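Local coordinates for protein F420-dependent alcohol dehydrogenase (Methanoculleus thermophilus, PDB 1RHC) that acts as an F420-dependent secondary alcohol dehydrogenase, probably oxidising secondary alcohols to ketones by passing a hydride to the deazaflavin coenzyme F420, at residues M136-E141 with V146-D151; T285-M290 with I318-E323; E289-I294 with I325-D330. All blocks are in the same frame, centred on the assembly; numbering follows the deposited sequence.

All three contacts are partly buried and apolar and lie toward the outside of the fold, 20 to 24 Å between contact centre and chain centre. Interaction 1 stands alone. It joins the end of helix 122-141 to a small antiparallel hairpin, across the chain's centre from the others, whose centres lie 41 to 45 Å away. Interactions 2 and 3 have centres 8 Å apart. Both use helices 287-300 and 321-328; interaction 2 also takes in Ile-320, just before the second. A methionine sulfur meets a phenylalanine ring in interaction 1, a methionine methyl in interaction 2. Interaction 3 uses only aliphatic side chains and reaches the chain's C-terminus. Interaction 2 includes a capped helix start.

Interaction 1 of 3, residues M136-E141 with V146-D151; sequences MRMLWE and VTFKGD
The hairpin of strands 146-149 and 154-158 rests on the last turns of helix 122-141, where Met-138 reaches across to Val-146 and Phe-148. The methyl group of Met-138 does most of the touching. Met-138 CE lies 3.4 Å from Val-146 CB, tighter than usual for two carbons. Met-138 CE is also 3.6 Å from Val-146 CG2. From Met-138 CE to Phe-148 CB the distance is 4.1 Å. The Met-138 chain is extended as far as its sulfur and then bends (chi3 54°), which turns the methyl toward the strand. The sulfur meets the aromatic ring. Met-138 SD is 4.6 Å from the centroid of the Phe-148 ring, 27° off the ring normal, a Met-aromatic contact of oblique approach.

In this luciferase-family barrel the hairpin is a small sheet separate from the barrel strands. Strand 146-149 runs almost exactly antiparallel to the end of the helix, at 173°. The CB atoms of Val-146 and Phe-148 are directed at the helix, that of Thr-147 away. Leu-139 adds a looser contact, with its CD2 4.3 Å from Val-146 CG2. It also touches Leu-155 and Ala-158 of the partner strand and Ala-83 of helix 82-95. The backbone of Gly-150 covers part of one face of the Phe-148 ring, with its N 3.6 Å above the ring plane and offset toward the rim.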
ATOM      1  N   MET A 136      10.143   6.454  11.543  1.00 17.16           N
ATOM      2  CA  MET A 136       9.119   5.459  11.786  1.00 17.16           C
ATOM      3  C   MET A 136       8.874   5.283  13.278  1.00 17.46           C
ATOM      4  O   MET A 136       7.728   5.261  13.740  1.00 18.67           O
ATOM      5  CB  MET A 136       9.552   4.139  11.128  1.00 16.19           C
ATOM      6  CG  MET A 136       9.564   4.261   9.609  1.00 16.41           C
ATOM      7  SD  MET A 136      10.364   2.795   8.822  1.00 24.17           S
ATOM      8  CE  MET A 136       9.397   1.462   9.386  1.00 21.71           C
ATOM      9  N   ARG A 137       9.956   5.162  14.049  1.00 19.30           N
ATOM     10  CA  ARG A 137       9.805   4.976  15.489  1.00 21.90           C
ATOM     11  C   ARG A 137       9.147   6.180  16.177  1.00 18.20           C
ATOM     12  O   ARG A 137       8.286   6.006  17.059  1.00 21.64           O
ATOM     13  CB  ARG A 137      11.162   4.648  16.118  1.00 21.42           C
ATOM     14  CG  ARG A 137      11.561   3.156  15.922  1.00 26.69           C
ATOM     15  CD  ARG A 137      12.835   2.820  16.669  1.00 36.27           C
ATOM     16  NE  ARG A 137      13.415   1.518  16.331  1.00 32.22           N
ATOM     17  CZ  ARG A 137      12.876   0.345  16.630  1.00 33.08           C
ATOM     18  NH1 ARG A 137      11.716   0.279  17.272  1.00 43.64           N
ATOM     19  NH2 ARG A 137      13.526  -0.775  16.311  1.00 29.28           N
ATOM     20  N   MET A 138       9.549   7.393  15.798  1.00 21.23           N
ATOM     21  CA  MET A 138       8.927   8.591  16.374  1.00 19.56           C
ATOM     22  C   MET A 138       7.425   8.552  16.141  1.00 21.34           C
ATOM     23  O   MET A 138       6.633   8.842  17.048  1.00 20.69           O
ATOM     24  CB  MET A 138       9.479   9.865  15.729  1.00 23.26           C
ATOM     25  CG  MET A 138      10.902  10.238  16.124  1.00 37.48           C
ATOM     26  SD  MET A 138      11.357  11.749  15.234  1.00 44.46           S
ATOM     27  CE  MET A 138      10.006  12.770  15.728  1.00 43.21           C
ATOM     28  N   LEU A 139       7.017   8.173  14.932  1.00 17.86           N
ATOM     29  CA  LEU A 139       5.589   8.141  14.636  1.00 16.03           C
ATOM     30  C   LEU A 139       4.877   7.017  15.351  1.00 18.64           C
ATOM     31  O   LEU A 139       3.740   7.175  15.801  1.00 19.81           O
ATOM     32  CB  LEU A 139       5.373   8.032  13.128  1.00 18.75           C
ATOM     33  CG  LEU A 139       5.623   9.315  12.341  1.00 18.71           C
ATOM     34  CD1 LEU A 139       5.646   8.985  10.857  1.00 18.12           C
ATOM     35  CD2 LEU A 139       4.542  10.339  12.615  1.00 21.78           C
ATOM     36  N   TRP A 140       5.529   5.866  15.452  1.00 18.73           N
ATOM     37  CA  TRP A 140       4.889   4.754  16.144  1.00 16.75           C
ATOM     38  C   TRP A 140       4.767   4.955  17.652  1.00 21.06           C
ATOM     39  O   TRP A 140       3.788   4.523  18.293  1.00 20.60           O
ATOM     40  CB  TRP A 140       5.690   3.492  15.942  1.00 17.40           C
ATOM     41  CG  TRP A 140       5.543   2.905  14.593  1.00 14.09           C
ATOM     42  CD1 TRP A 140       4.495   3.076  13.716  1.00 16.84           C
ATOM     43  CD2 TRP A 140       6.440   1.976  13.987  1.00 19.06           C
ATOM     44  NE1 TRP A 140       4.703   2.294  12.591  1.00 17.64           N
ATOM     45  CE2 TRP A 140       5.884   1.612  12.729  1.00 19.80           C
ATOM     46  CE3 TRP A 140       7.664   1.411  14.380  1.00 20.37           C
ATOM     47  CZ2 TRP A 140       6.513   0.706  11.866  1.00 18.44           C
ATOM     48  CZ3 TRP A 140       8.290   0.500  13.517  1.00 20.47           C
ATOM     49  CH2 TRP A 140       7.702   0.162  12.272  1.00 19.64           C
ATOM     50  N   GLU A 141       5.770   5.619  18.207  1.00 21.68           N
ATOM     51  CA  GLU A 141       5.865   5.765  19.664  1.00 24.75           C
ATOM     52  C   GLU A 141       5.359   7.053  20.293  1.00 31.14           C
ATOM     53  O   GLU A 141       5.086   7.079  21.500  1.00 32.90           O
ATOM     54  CB  GLU A 141       7.328   5.550  20.063  1.00 25.32           C
ATOM     55  CG  GLU A 141       7.814   4.157  19.688  1.00 31.50           C
ATOM     56  CD  GLU A 141       9.339   3.988  19.710  1.00 41.19           C
ATOM     57  OE1 GLU A 141      10.082   4.918  20.100  1.00 33.68           O
ATOM     58  OE2 GLU A 141       9.799   2.897  19.327  1.00 32.67           O
ATOM     59  N   VAL A 146       4.679  15.252  16.080  1.00 25.52           N
ATOM     60  CA  VAL A 146       6.109  15.479  16.115  1.00 25.41           C
ATOM     61  C   VAL A 146       6.561  16.287  14.927  1.00 29.40           C
ATOM     62  O   VAL A 146       6.033  16.134  13.830  1.00 26.18           O
ATOM     63  CB  VAL A 146       6.886  14.165  16.129  1.00 35.32           C
ATOM     64  CG1 VAL A 146       6.600  13.416  17.409  1.00 37.70           C
ATOM     65  CG2 VAL A 146       6.509  13.333  14.927  1.00 36.38           C
ATOM     66  N   THR A 147       7.538  17.164  15.156  1.00 22.77           N
ATOM     67  CA  THR A 147       8.111  17.979  14.088  1.00 20.92           C
ATOM     68  C   THR A 147       9.584  17.603  14.040  1.00 24.49           C
ATOM     69  O   THR A 147      10.257  17.553  15.079  1.00 28.75           O
ATOM     70  CB  THR A 147       7.944  19.475  14.385  1.00 29.74           C
ATOM     71  OG1 THR A 147       6.568  19.813  14.220  1.00 27.96           O
ATOM     72  CG2 THR A 147       8.797  20.318  13.446  1.00 29.91           C
ATOM     73  N   PHE A 148      10.079  17.320  12.846  1.00 24.47           N
ATOM     74  CA  PHE A 148      11.443  16.839  12.714  1.00 23.65           C
ATOM     75  C   PHE A 148      12.014  17.229  11.388  1.00 29.94           C
ATOM     76  O   PHE A 148      11.398  17.007  10.351  1.00 29.69           O
ATOM     77  CB  PHE A 148      11.452  15.304  12.864  1.00 26.52           C
ATOM     78  CG  PHE A 148      12.787  14.661  12.558  1.00 23.57           C
ATOM     79  CD1 PHE A 148      12.987  13.967  11.366  1.00 25.37           C
ATOM     80  CD2 PHE A 148      13.828  14.728  13.473  1.00 30.86           C
ATOM     81  CE1 PHE A 148      14.199  13.336  11.087  1.00 31.75           C
ATOM     82  CE2 PHE A 148      15.060  14.096  13.206  1.00 33.82           C
ATOM     83  CZ  PHE A 148      15.242  13.399  12.016  1.00 30.97           C
ATOM     84  N   LYS A 149      13.204  17.818  11.414  1.00 25.64           N
ATOM     85  CA  LYS A 149      13.845  18.229  10.185  1.00 28.86           C
ATOM     86  C   LYS A 149      15.162  17.487  10.121  1.00 37.29           C
ATOM     87  O   LYS A 149      16.157  17.905  10.717  1.00 30.74           O
ATOM     88  CB  LYS A 149      14.075  19.746  10.187  1.00 44.42           C
ATOM     89  CG  LYS A 149      14.748  20.272   8.916  1.00 59.94           C
ATOM     90  CD  LYS A 149      13.924  19.984   7.654  1.00 66.85           C
ATOM     91  CE  LYS A 149      12.767  20.972   7.493  1.00 69.95           C
ATOM     92  NZ  LYS A 149      11.899  21.053   8.711  1.00 70.68           N
ATOM     93  N   GLY A 150      15.170  16.356   9.420  1.00 28.64           N
ATOM     94  CA  GLY A 150      16.394  15.600   9.334  1.00 25.66           C
ATOM     95  C   GLY A 150      17.167  15.990   8.107  1.00 27.47           C
ATOM     96  O   GLY A 150      16.806  16.926   7.389  1.00 28.00           O
ATOM     97  N   ASP A 151      18.239  15.265   7.844  1.00 23.89           N
ATOM     98  CA  ASP A 151      19.029  15.552   6.656  1.00 23.69           C
ATOM     99  C   ASP A 151      18.294  15.170   5.387  1.00 29.06           C
ATOM    100  O   ASP A 151      18.519  15.754   4.322  1.00 27.58           O
ATOM    101  CB  ASP A 151      20.360  14.789   6.696  1.00 33.11           C
ATOM    102  CG  ASP A 151      21.277  15.258   7.811  1.00 40.65           C
ATOM    103  OD1 ASP A 151      21.390  16.481   8.011  1.00 56.15           O
ATOM    104  OD2 ASP A 151      21.898  14.411   8.480  1.00 49.83           O
TER

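Interaction 2 of 3, residues T285-M290 with I318-E323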
ATOM      1  N   THR A 285      17.207 -33.086  -2.597  1.00 24.84           N
ATOM      2  CA  THR A 285      16.445 -34.068  -3.358  1.00 23.05           C
ATOM      3  C   THR A 285      15.321 -34.664  -2.527  1.00 24.37           C
ATOM      4  O   THR A 285      14.406 -35.284  -3.076  1.00 31.05           O
ATOM      5  CB  THR A 285      17.339 -35.232  -3.860  1.00 24.93           C
ATOM      6  OG1 THR A 285      17.893 -35.921  -2.731  1.00 27.19           O
ATOM      7  CG2 THR A 285      18.451 -34.706  -4.730  1.00 30.65           C
ATOM      8  N   ASP A 286      15.374 -34.489  -1.214  1.00 21.25           N
ATOM      9  CA  ASP A 286      14.366 -35.061  -0.322  1.00 21.79           C
ATOM     10  C   ASP A 286      14.299 -34.326   1.016  1.00 23.05           C
ATOM     11  O   ASP A 286      15.064 -33.399   1.245  1.00 25.78           O
ATOM     12  CB  ASP A 286      14.639 -36.557  -0.080  1.00 28.12           C
ATOM     13  CG  ASP A 286      16.018 -36.834   0.546  1.00 37.07           C
ATOM     14  OD1 ASP A 286      16.579 -35.987   1.264  1.00 29.12           O
ATOM     15  OD2 ASP A 286      16.546 -37.941   0.339  1.00 37.06           O
ATOM     16  N   ALA A 287      13.379 -34.726   1.885  1.00 24.29           N
ATOM     17  CA  ALA A 287      13.217 -34.056   3.176  1.00 24.17           C
ATOM     18  C   ALA A 287      14.450 -34.105   4.079  1.00 32.07           C
ATOM     19  O   ALA A 287      14.772 -33.126   4.772  1.00 23.44           O
ATOM     20  CB  ALA A 287      12.021 -34.629   3.923  1.00 22.93           C
ATOM     21  N   GLU A 288      15.136 -35.244   4.090  1.00 26.06           N
ATOM     22  CA  GLU A 288      16.315 -35.395   4.953  1.00 22.18           C
ATOM     23  C   GLU A 288      17.416 -34.405   4.589  1.00 23.27           C
ATOM     24  O   GLU A 288      18.088 -33.843   5.471  1.00 29.95           O
ATOM     25  CB  GLU A 288      16.853 -36.826   4.847  1.00 30.47           C
ATOM     26  CG  GLU A 288      17.757 -37.225   6.003  1.00 57.03           C
ATOM     27  CD  GLU A 288      17.827 -38.738   6.200  1.00 71.57           C
ATOM     28  OE1 GLU A 288      16.772 -39.355   6.484  1.00 73.72           O
ATOM     29  OE2 GLU A 288      18.935 -39.312   6.072  1.00 77.40           O
ATOM     30  N   GLU A 289      17.621 -34.195   3.302  1.00 22.06           N
ATOM     31  CA  GLU A 289      18.642 -33.255   2.883  1.00 26.95           C
ATOM     32  C   GLU A 289      18.219 -31.833   3.233  1.00 25.30           C
ATOM     33  O   GLU A 289      19.061 -31.000   3.580  1.00 26.88           O
ATOM     34  CB  GLU A 289      18.898 -33.374   1.399  1.00 25.51           C
ATOM     35  CG  GLU A 289      19.666 -34.612   1.009  1.00 37.87           C
ATOM     36  CD  GLU A 289      19.903 -34.690  -0.483  1.00 50.49           C
ATOM     37  OE1 GLU A 289      19.803 -33.641  -1.166  1.00 36.46           O
ATOM     38  OE2 GLU A 289      20.211 -35.803  -0.969  1.00 61.36           O
ATOM     39  N   MET A 290      16.926 -31.551   3.150  1.00 25.77           N
ATOM     40  CA  MET A 290      16.439 -30.210   3.519  1.00 26.39           C
ATOM     41  C   MET A 290      16.674 -29.959   5.007  1.00 24.11           C
ATOM     42  O   MET A 290      17.114 -28.872   5.406  1.00 27.37           O
ATOM     43  CB  MET A 290      14.941 -30.070   3.215  1.00 26.58           C
ATOM     44  CG  MET A 290      14.607 -29.642   1.804  1.00 39.11           C
ATOM     45  SD  MET A 290      15.252 -28.010   1.333  1.00 37.71           S
ATOM     46  CE  MET A 290      15.292 -27.234   2.824  1.00 26.11           C
ATOM     47  N   ILE A 318       6.120 -26.955  -1.104  1.00 14.98           N
ATOM     48  CA  ILE A 318       5.473 -26.534   0.138  1.00 15.12           C
ATOM     49  C   ILE A 318       5.122 -27.750   0.987  1.00 18.85           C
ATOM     50  O   ILE A 318       5.418 -27.803   2.190  1.00 18.63           O
ATOM     51  CB  ILE A 318       4.135 -25.746  -0.123  1.00 16.78           C
ATOM     52  CG1 ILE A 318       4.411 -24.489  -0.956  1.00 16.90           C
ATOM     53  CG2 ILE A 318       3.477 -25.388   1.214  1.00 18.76           C
ATOM     54  CD1 ILE A 318       3.173 -23.783  -1.459  1.00 21.43           C
ATOM     55  N   ASP A 319       4.464 -28.735   0.363  1.00 19.03           N
ATOM     56  CA  ASP A 319       3.980 -29.940   1.056  1.00 19.41           C
ATOM     57  C   ASP A 319       5.028 -30.737   1.809  1.00 14.86           C
ATOM     58  O   ASP A 319       4.751 -31.289   2.869  1.00 18.58           O
ATOM     59  CB  ASP A 319       3.353 -30.914   0.041  1.00 27.35           C
ATOM     60  CG  ASP A 319       2.029 -30.467  -0.415  1.00 42.36           C
ATOM     61  OD1 ASP A 319       1.442 -29.563   0.226  1.00 39.85           O
ATOM     62  OD2 ASP A 319       1.574 -31.027  -1.413  1.00 25.84           O
ATOM     63  N   ILE A 320       6.192 -30.850   1.201  1.00 19.07           N
ATOM     64  CA  ILE A 320       7.271 -31.636   1.798  1.00 17.57           C
ATOM     65  C   ILE A 320       7.667 -31.078   3.160  1.00 21.28           C
ATOM     66  O   ILE A 320       8.269 -31.785   3.958  1.00 19.44           O
ATOM     67  CB  ILE A 320       8.483 -31.717   0.832  1.00 19.68           C
ATOM     68  CG1 ILE A 320       9.426 -32.868   1.250  1.00 25.18           C
ATOM     69  CG2 ILE A 320       9.258 -30.421   0.816  1.00 24.03           C
ATOM     70  CD1 ILE A 320       8.823 -34.225   1.090  1.00 30.98           C
ATOM     71  N   PHE A 321       7.296 -29.825   3.459  1.00 22.23           N
ATOM     72  CA  PHE A 321       7.646 -29.289   4.775  1.00 20.68           C
ATOM     73  C   PHE A 321       6.855 -29.887   5.919  1.00 22.66           C
ATOM     74  O   PHE A 321       7.189 -29.666   7.079  1.00 23.00           O
ATOM     75  CB  PHE A 321       7.637 -27.743   4.794  1.00 17.02           C
ATOM     76  CG  PHE A 321       8.944 -27.152   4.292  1.00 22.01           C
ATOM     77  CD1 PHE A 321       9.259 -27.166   2.938  1.00 20.36           C
ATOM     78  CD2 PHE A 321       9.899 -26.687   5.189  1.00 24.51           C
ATOM     79  CE1 PHE A 321      10.493 -26.744   2.477  1.00 25.43           C
ATOM     80  CE2 PHE A 321      11.149 -26.259   4.737  1.00 20.67           C
ATOM     81  CZ  PHE A 321      11.455 -26.285   3.394  1.00 25.67           C
ATOM     82  N   LYS A 322       5.815 -30.670   5.608  1.00 18.14           N
ATOM     83  CA  LYS A 322       5.098 -31.379   6.661  1.00 17.09           C
ATOM     84  C   LYS A 322       6.130 -32.341   7.325  1.00 19.64           C
ATOM     85  O   LYS A 322       6.026 -32.672   8.505  1.00 23.79           O
ATOM     86  CB  LYS A 322       3.946 -32.210   6.080  1.00 22.17           C
ATOM     87  CG  LYS A 322       2.762 -31.369   5.570  1.00 28.62           C
ATOM     88  CD  LYS A 322       1.648 -32.251   4.982  1.00 27.08           C
ATOM     89  CE  LYS A 322       0.916 -33.034   6.062  1.00 25.23           C
ATOM     90  NZ  LYS A 322      -0.074 -32.205   6.827  1.00 31.71           N
ATOM     91  N   GLU A 323       7.107 -32.784   6.548  1.00 20.70           N
ATOM     92  CA  GLU A 323       8.142 -33.691   7.056  1.00 22.85           C
ATOM     93  C   GLU A 323       9.346 -32.923   7.637  1.00 25.96           C
ATOM     94  O   GLU A 323      10.020 -33.406   8.551  1.00 32.76           O
ATOM     95  CB  GLU A 323       8.653 -34.584   5.923  1.00 22.37           C
ATOM     96  CG  GLU A 323       7.580 -35.528   5.335  1.00 21.25           C
ATOM     97  CD  GLU A 323       7.150 -36.614   6.309  1.00 30.44           C
ATOM     98  OE1 GLU A 323       6.169 -37.341   6.021  1.00 27.08           O
ATOM     99  OE2 GLU A 323       7.786 -36.759   7.366  1.00 27.69           O
TER
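Ile-320 is the first residue of 318-323 to meet the start of helix 287-300, touching Ala-287 there. Ile-320 CG1 lies 4.1 Å from Ala-287 CB. CG1 is carried anti to the backbone N (chi1 -163°), and this branch makes the contact. Phe-321 comes next. The end of its ring turns toward the other helix, and Phe-321 CZ lies 4.0 Å from Met-290 CE. The two side chains cross at about a right angle, and the methyl approaches the ring obliquely. Bends of the Met-290 chain at chi2 (-62°) and chi3 bring CE to the ring. Phe-321 also meets the rings of Tyr-230 and Phe-31, so the methionine methyl joins a small group of aromatic rings. Glu-323 closes the series. Glu-323 CB packs 3.9 Å from Ala-287 CB, while its carboxylate leads away from the contact. The Ala-287 methyl faces Ile-320 and Glu-323 together. Its small size is consistent with the close approach of the backbones, 6.4 Å between the CA atoms of Ala-287 and Glu-323.

The start of helix 287-300 is held by its own residues. Asp-286 is the N-cap, and its OD1 accepts from Glu-289 N at 2.9 Å. Separately, Glu-289 OE1 accepts from Thr-285 N, the residue before the cap, at 3.0 Å, met from well above the carboxylate plane.

These bonds stay within 285-290. What passes between the two segments is apolar contact alone, so the fit of alkyl groups and one ring sets how closely they lie.

Interaction 3 of 3, residues E289-I294 with I325-D330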
ATOM      1  N   GLU A 289      17.621 -34.195   3.302  1.00 22.06           N
ATOM      2  CA  GLU A 289      18.642 -33.255   2.883  1.00 26.95           C
ATOM      3  C   GLU A 289      18.219 -31.833   3.233  1.00 25.30           C
ATOM      4  O   GLU A 289      19.061 -31.000   3.580  1.00 26.88           O
ATOM      5  CB  GLU A 289      18.898 -33.374   1.399  1.00 25.51           C
ATOM      6  CG  GLU A 289      19.666 -34.612   1.009  1.00 37.87           C
ATOM      7  CD  GLU A 289      19.903 -34.690  -0.483  1.00 50.49           C
ATOM      8  OE1 GLU A 289      19.803 -33.641  -1.166  1.00 36.46           O
ATOM      9  OE2 GLU A 289      20.211 -35.803  -0.969  1.00 61.36           O
ATOM     10  N   MET A 290      16.926 -31.551   3.150  1.00 25.77           N
ATOM     11  CA  MET A 290      16.439 -30.210   3.519  1.00 26.39           C
ATOM     12  C   MET A 290      16.674 -29.959   5.007  1.00 24.11           C
ATOM     13  O   MET A 290      17.114 -28.872   5.406  1.00 27.37           O
ATOM     14  CB  MET A 290      14.941 -30.070   3.215  1.00 26.58           C
ATOM     15  CG  MET A 290      14.607 -29.642   1.804  1.00 39.11           C
ATOM     16  SD  MET A 290      15.252 -28.010   1.333  1.00 37.71           S
ATOM     17  CE  MET A 290      15.292 -27.234   2.824  1.00 26.11           C
ATOM     18  N   ILE A 291      16.392 -30.960   5.834  1.00 22.05           N
ATOM     19  CA  ILE A 291      16.589 -30.844   7.269  1.00 25.31           C
ATOM     20  C   ILE A 291      18.062 -30.530   7.573  1.00 27.24           C
ATOM     21  O   ILE A 291      18.352 -29.649   8.374  1.00 25.34           O
ATOM     22  CB  ILE A 291      16.175 -32.139   7.990  1.00 25.48           C
ATOM     23  CG1 ILE A 291      14.662 -32.301   7.899  1.00 27.09           C
ATOM     24  CG2 ILE A 291      16.630 -32.114   9.435  1.00 31.32           C
ATOM     25  CD1 ILE A 291      14.196 -33.719   8.116  1.00 30.30           C
ATOM     26  N   LYS A 292      18.985 -31.238   6.933  1.00 27.45           N
ATOM     27  CA  LYS A 292      20.414 -30.989   7.158  1.00 28.37           C
ATOM     28  C   LYS A 292      20.860 -29.624   6.649  1.00 30.42           C
ATOM     29  O   LYS A 292      21.766 -29.001   7.229  1.00 28.44           O
ATOM     30  CB  LYS A 292      21.256 -32.086   6.502  1.00 31.31           C
ATOM     31  CG  LYS A 292      21.210 -33.380   7.278  1.00 38.77           C
ATOM     32  CD  LYS A 292      21.989 -34.468   6.592  1.00 55.08           C
ATOM     33  CE  LYS A 292      21.777 -35.795   7.304  1.00 64.64           C
ATOM     34  NZ  LYS A 292      22.386 -36.931   6.553  1.00 69.07           N
ATOM     35  N   GLU A 293      20.242 -29.162   5.564  1.00 27.11           N
ATOM     36  CA  GLU A 293      20.577 -27.853   4.998  1.00 27.34           C
ATOM     37  C   GLU A 293      20.176 -26.792   6.017  1.00 27.84           C
ATOM     38  O   GLU A 293      20.922 -25.859   6.288  1.00 30.75           O
ATOM     39  CB  GLU A 293      19.805 -27.604   3.694  1.00 29.19           C
ATOM     40  CG  GLU A 293      20.192 -28.494   2.535  1.00 43.74           C
ATOM     41  CD  GLU A 293      21.182 -27.839   1.609  1.00 51.18           C
ATOM     42  OE1 GLU A 293      21.697 -26.753   1.953  1.00 56.80           O
ATOM     43  OE2 GLU A 293      21.453 -28.409   0.531  1.00 59.35           O
ATOM     44  N   ILE A 294      18.995 -26.945   6.590  1.00 23.70           N
ATOM     45  CA  ILE A 294      18.502 -25.979   7.559  1.00 25.87           C
ATOM     46  C   ILE A 294      19.356 -26.033   8.827  1.00 34.55           C
ATOM     47  O   ILE A 294      19.670 -24.999   9.440  1.00 26.21           O
ATOM     48  CB  ILE A 294      17.032 -26.273   7.881  1.00 21.18           C
ATOM     49  CG1 ILE A 294      16.158 -25.884   6.673  1.00 21.39           C
ATOM     50  CG2 ILE A 294      16.606 -25.556   9.133  1.00 24.92           C
ATOM     51  CD1 ILE A 294      14.717 -26.371   6.803  1.00 25.73           C
ATOM     52  N   ILE A 325       9.471 -29.452   8.942  1.00 20.42           N
ATOM     53  CA  ILE A 325       9.227 -28.598  10.080  1.00 21.58           C
ATOM     54  C   ILE A 325       9.362 -29.230  11.480  1.00 27.60           C
ATOM     55  O   ILE A 325      10.107 -28.719  12.332  1.00 26.35           O
ATOM     56  CB  ILE A 325       7.884 -27.871   9.864  1.00 24.35           C
ATOM     57  CG1 ILE A 325       8.042 -26.843   8.733  1.00 20.91           C
ATOM     58  CG2 ILE A 325       7.503 -27.108  11.047  1.00 24.21           C
ATOM     59  CD1 ILE A 325       6.731 -26.108   8.376  1.00 24.66           C
ATOM     60  N   PRO A 326       8.682 -30.349  11.735  1.00 26.68           N
ATOM     61  CA  PRO A 326       8.794 -30.976  13.058  1.00 28.10           C
ATOM     62  C   PRO A 326      10.242 -31.383  13.425  1.00 29.05           C
ATOM     63  O   PRO A 326      10.599 -31.418  14.593  1.00 33.18           O
ATOM     64  CB  PRO A 326       7.874 -32.198  12.943  1.00 30.90           C
ATOM     65  CG  PRO A 326       6.894 -31.807  11.872  1.00 33.35           C
ATOM     66  CD  PRO A 326       7.760 -31.097  10.859  1.00 25.13           C
ATOM     67  N   ALA A 327      11.071 -31.674  12.429  1.00 29.24           N
ATOM     68  CA  ALA A 327      12.449 -32.094  12.679  1.00 30.55           C
ATOM     69  C   ALA A 327      13.403 -30.943  12.997  1.00 37.51           C
ATOM     70  O   ALA A 327      14.419 -31.133  13.661  1.00 36.78           O
ATOM     71  CB  ALA A 327      12.976 -32.867  11.480  1.00 30.93           C
ATOM     72  N   VAL A 328      13.102 -29.747  12.503  1.00 31.70           N
ATOM     73  CA  VAL A 328      13.981 -28.616  12.764  1.00 30.61           C
ATOM     74  C   VAL A 328      13.458 -27.784  13.933  1.00 35.01           C
ATOM     75  O   VAL A 328      14.101 -26.824  14.346  1.00 37.92           O
ATOM     76  CB  VAL A 328      14.198 -27.763  11.495  1.00 26.95           C
ATOM     77  CG1 VAL A 328      14.917 -28.589  10.433  1.00 34.45           C
ATOM     78  CG2 VAL A 328      12.907 -27.264  10.963  1.00 28.48           C
ATOM     79  N   ARG A 329      12.273 -28.170  14.418  1.00 38.74           N
ATOM     80  CA  ARG A 329      11.607 -27.635  15.631  1.00 58.48           C
ATOM     81  C   ARG A 329      10.404 -26.672  15.754  1.00 67.32           C
ATOM     82  O   ARG A 329      10.236 -26.149  16.855  1.00 81.35           O
ATOM     83  CB  ARG A 329      12.659 -27.082  16.577  1.00 56.08           C
ATOM     84  CG  ARG A 329      13.637 -28.103  17.101  1.00 61.49           C
ATOM     85  CD  ARG A 329      14.459 -27.440  18.174  1.00 66.96           C
ATOM     86  NE  ARG A 329      14.617 -26.017  17.887  1.00 72.82           N
ATOM     87  CZ  ARG A 329      15.186 -25.145  18.711  1.00 73.44           C
ATOM     88  NH1 ARG A 329      15.661 -25.552  19.879  1.00 77.88           N
ATOM     89  NH2 ARG A 329      15.273 -23.865  18.375  1.00 73.48           N
ATOM     90  N   ASP A 330       9.564 -26.422  14.741  1.00 70.06           N
ATOM     91  CA  ASP A 330       8.434 -25.503  14.997  1.00 73.89           C
ATOM     92  C   ASP A 330       7.287 -25.510  14.000  1.00 74.83           C
ATOM     93  O   ASP A 330       7.383 -26.283  13.055  1.00 82.62           O
ATOM     94  CB  ASP A 330       8.935 -24.066  15.139  1.00 77.64           C
ATOM     95  CG  ASP A 330       8.222 -23.305  16.258  1.00 86.46           C
ATOM     96  OD1 ASP A 330       6.973 -23.229  16.233  1.00 90.57           O
ATOM     97  OD2 ASP A 330       8.919 -22.787  17.166  1.00 83.97           O
ATOM     98  OXT ASP A 330       6.295 -24.755  14.158  1.00 70.39           O
TER
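Val-328 packs its CG1 against both Ile-291 and Ile-294, one helical turn apart on helix 287-300. The closer approach is to Ile-294, with Ile-294 CG2 3.7 Å from Val-328 CG1. These two side chains cross at about a right angle. Ile-291 CG2 is 4.0 Å from the same Val-328 CG1. Val-328 turns this branch beside its backbone N (chi1 -64°), and it enters between the two isoleucines. Ile-291 uses its other branch on Ala-327. Ile-291 CD1 lies 3.7 Å from Ala-327 CB, at the more exposed margin of the contact.

The next shell fixes the backbone that presents these groups. Helix 321-328 is kinked in its last turn, where the N atoms of 326 and 327 make no bond to the turn before. Residue 326 is a proline and has no N-H to give. Val-328 N bonds to Ile-325 O at 3.2 Å. Arg-329 then leaves the helix with positive phi (105°), and the chain ends one residue later. Both final residues are poorly ordered. Lys-298, further along helix 287-300, donates from its NZ to Val-328 O and so ties the two helices by a polar bond near the helix end.

Val-324, one turn back, touches both Ile-291 and Ile-294 and continues the same interface. Helix 287-300 precedes strand 304-309, and helix 321-328 follows it after the short helix 314-319. The two longer helices lie side by side on the outside of the barrel. On the inner side Val-328 touches Ile-5 of strand 4-8, which pairs in parallel with strand 304-309.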